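Local atomic coordinates of sister chromatid cohesion protein (Chaetomium thermophilum, PDB entry 5T8V), a protein that probably helps load the cohesin ring onto chromatin, as members of the SCC2/Nipped-B family do, the chain here being its HEAT-repeat C-terminal fragment. Residues H1140-V1145 with S1172-I1177. Residues are numbered along the deposited sequence; the frame is centred on the assembly and turned at random.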
loop_
_atom_site.group_PDB
_atom_site.type_symbol
_atom_site.label_atom_id
_atom_site.label_comp_id
_atom_site.label_asym_id
_atom_site.label_seq_id
_atom_site.Cartn_x
_atom_site.Cartn_y
_atom_site.Cartn_z
ATOM N N HIS A 1140 25.586 34.990 -9.929
ATOM C CA HIS A 1140 25.905 36.382 -9.628
ATOM C C HIS A 1140 24.641 37.169 -9.296
ATOM O O HIS A 1140 24.551 37.834 -8.250
ATOM C CB HIS A 1140 26.639 37.001 -10.817
ATOM C CG HIS A 1140 27.336 38.283 -10.499
ATOM N ND1 HIS A 1140 27.223 39.408 -11.288
ATOM C CD2 HIS A 1140 28.158 38.620 -9.478
ATOM C CE1 HIS A 1140 27.945 40.382 -10.765
ATOM N NE2 HIS A 1140 28.523 39.931 -9.666
ATOM N N ALA A 1141 23.646 37.098 -10.180
ATOM C CA ALA A 1141 22.352 37.697 -9.886
ATOM C C ALA A 1141 21.823 37.215 -8.543
ATOM O O ALA A 1141 21.227 37.992 -7.787
ATOM C CB ALA A 1141 21.359 37.372 -11.003
ATOM N N PHE A 1142 22.042 35.934 -8.220
ATOM C CA PHE A 1142 21.590 35.434 -6.926
ATOM C C PHE A 1142 22.290 36.150 -5.781
ATOM O O PHE A 1142 21.695 36.349 -4.717
ATOM C CB PHE A 1142 21.811 33.933 -6.786
ATOM C CG PHE A 1142 21.528 33.428 -5.401
ATOM C CD1 PHE A 1142 20.234 33.430 -4.903
ATOM C CD2 PHE A 1142 22.552 32.984 -4.585
ATOM C CE1 PHE A 1142 19.966 32.981 -3.624
ATOM C CE2 PHE A 1142 22.290 32.532 -3.303
ATOM C CZ PHE A 1142 20.994 32.532 -2.823
ATOM N N LEU A 1143 23.561 36.516 -5.965
ATOM C CA LEU A 1143 24.250 37.318 -4.961
ATOM C C LEU A 1143 23.585 38.679 -4.818
ATOM O O LEU A 1143 23.328 39.148 -3.700
ATOM C CB LEU A 1143 25.725 37.469 -5.337
ATOM C CG LEU A 1143 26.601 38.286 -4.383
ATOM C CD1 LEU A 1143 26.651 37.652 -3.007
ATOM C CD2 LEU A 1143 28.004 38.437 -4.950
ATOM N N ALA A 1144 23.279 39.325 -5.948
ATOM C CA ALA A 1144 22.613 40.623 -5.891
ATOM C C ALA A 1144 21.301 40.537 -5.116
ATOM O O ALA A 1144 21.080 41.284 -4.154
ATOM C CB ALA A 1144 22.373 41.152 -7.304
ATOM N N VAL A 1145 20.410 39.627 -5.522
ATOM C CA VAL A 1145 19.141 39.474 -4.816
ATOM C C VAL A 1145 19.366 39.040 -3.379
ATOM O O VAL A 1145 18.509 39.275 -2.522
ATOM C CB VAL A 1145 18.218 38.469 -5.542
ATOM C CG1 VAL A 1145 18.865 37.117 -5.617
ATOM C CG2 VAL A 1145 16.867 38.369 -4.842
ATOM N N SER A 1172 11.409 33.248 -11.334
ATOM C CA SER A 1172 12.662 32.835 -11.946
ATOM C C SER A 1172 12.796 31.317 -11.915
ATOM O O SER A 1172 12.262 30.641 -11.031
ATOM C CB SER A 1172 13.846 33.479 -11.223
ATOM O OG SER A 1172 15.071 33.126 -11.838
ATOM N N THR A 1173 13.519 30.781 -12.902
ATOM C CA THR A 1173 13.764 29.345 -12.949
ATOM C C THR A 1173 14.874 28.926 -11.992
ATOM O O THR A 1173 14.846 27.804 -11.472
ATOM C CB THR A 1173 14.111 28.910 -14.375
ATOM O OG1 THR A 1173 15.204 29.694 -14.870
ATOM C CG2 THR A 1173 12.909 29.079 -15.292
ATOM N N HIS A 1174 15.853 29.799 -11.752
ATOM C CA HIS A 1174 16.886 29.528 -10.761
ATOM C C HIS A 1174 16.216 29.347 -9.402
ATOM O O HIS A 1174 15.656 30.310 -8.862
ATOM C CB HIS A 1174 17.911 30.662 -10.716
ATOM C CG HIS A 1174 19.122 30.350 -9.893
ATOM N ND1 HIS A 1174 19.924 31.331 -9.350
ATOM C CD2 HIS A 1174 19.673 29.169 -9.525
ATOM C CE1 HIS A 1174 20.914 30.768 -8.681
ATOM N NE2 HIS A 1174 20.785 29.457 -8.771
ATOM N N PRO A 1175 16.239 28.144 -8.816
ATOM C CA PRO A 1175 15.470 27.934 -7.575
ATOM C C PRO A 1175 15.863 28.869 -6.444
ATOM O O PRO A 1175 14.998 29.282 -5.662
ATOM C CB PRO A 1175 15.765 26.466 -7.228
ATOM C CG PRO A 1175 16.182 25.841 -8.509
ATOM C CD PRO A 1175 16.903 26.907 -9.264
ATOM N N ARG A 1176 17.145 29.220 -6.335
ATOM C CA ARG A 1176 17.593 30.014 -5.196
ATOM C C ARG A 1176 17.113 31.457 -5.287
ATOM O O ARG A 1176 16.946 32.118 -4.256
ATOM C CB ARG A 1176 19.116 29.959 -5.092
ATOM C CG ARG A 1176 19.674 28.546 -5.128
ATOM C CD ARG A 1176 20.650 28.293 -3.991
ATOM N NE ARG A 1176 21.783 29.213 -4.018
ATOM C CZ ARG A 1176 22.788 29.140 -4.886
ATOM N NH1 ARG A 1176 22.805 28.192 -5.815
ATOM N NH2 ARG A 1176 23.777 30.019 -4.831
ATOM N N ILE A 1177 16.888 31.964 -6.499
ATOM C CA ILE A 1177 16.290 33.286 -6.652
ATOM C C ILE A 1177 14.787 33.219 -6.416
ATOM O O ILE A 1177 14.211 34.084 -5.745
ATOM C CB ILE A 1177 16.620 33.861 -8.043
ATOM C CG1 ILE A 1177 18.132 34.076 -8.182
ATOM C CG2 ILE A 1177 15.859 35.173 -8.280
ATOM C CD1 ILE A 1177 18.577 34.536 -9.563
#
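Phe1142 leans from helix 1139-1154 onto Arg1176 and Ile1177 in the first turn of helix 1175-1191, a helix-to-helix contact in the HEAT-repeat solenoid of this cohesin loader fragment. From CB outward, each atom of Phe1142 can be followed to its partners. Its CB touches two neighbours, 3.8 Å from CE1 at the edge of the His1174 imidazole and 3.9 Å from Ile1177 CG1. With CG anti to the backbone N (chi1 172°), the ring reaches across to Arg1176. CD1 and CE1 on one side of the ring meet the arginine's CB and, at the rim, its backbone O; CD2 and CE2 on the other meet the guanidinium, Phe1142 CD2 lying 3.2 Å from Arg1176 NH2. CZ, at the tip, comes near NE and CB. The Arg1176 side chain therefore runs over one face of the ring: CB makes a CH-pi contact 3.8 Å from the Phe1142 ring centroid, bends at chi2 and chi3 set NE over the face, and CZ beyond it makes an off-centre cation-pi contact, 4.2 Å from that same Phe1142 centroid. Guanidinium and ring planes stand 74° apart, so this is no flat stack. A weak, long ion pair to Asp1139 gives the arginine a second partner. An alanine in place of Phe1142 would probably leave the guanidinium without its aromatic partner and open a gap beside Arg1176 CB. Beside the phenylalanine, at the edge of its ring, the contact is apolar. Ile1177 also packs on Leu1169 of helix 1163-1169, as does Val1145; between themselves, Val1145 CG1 touches Ile1177 CG1 at 4.0 Å, while Ile1177 CD1 ends 4.2 Å from Ala1141 CB.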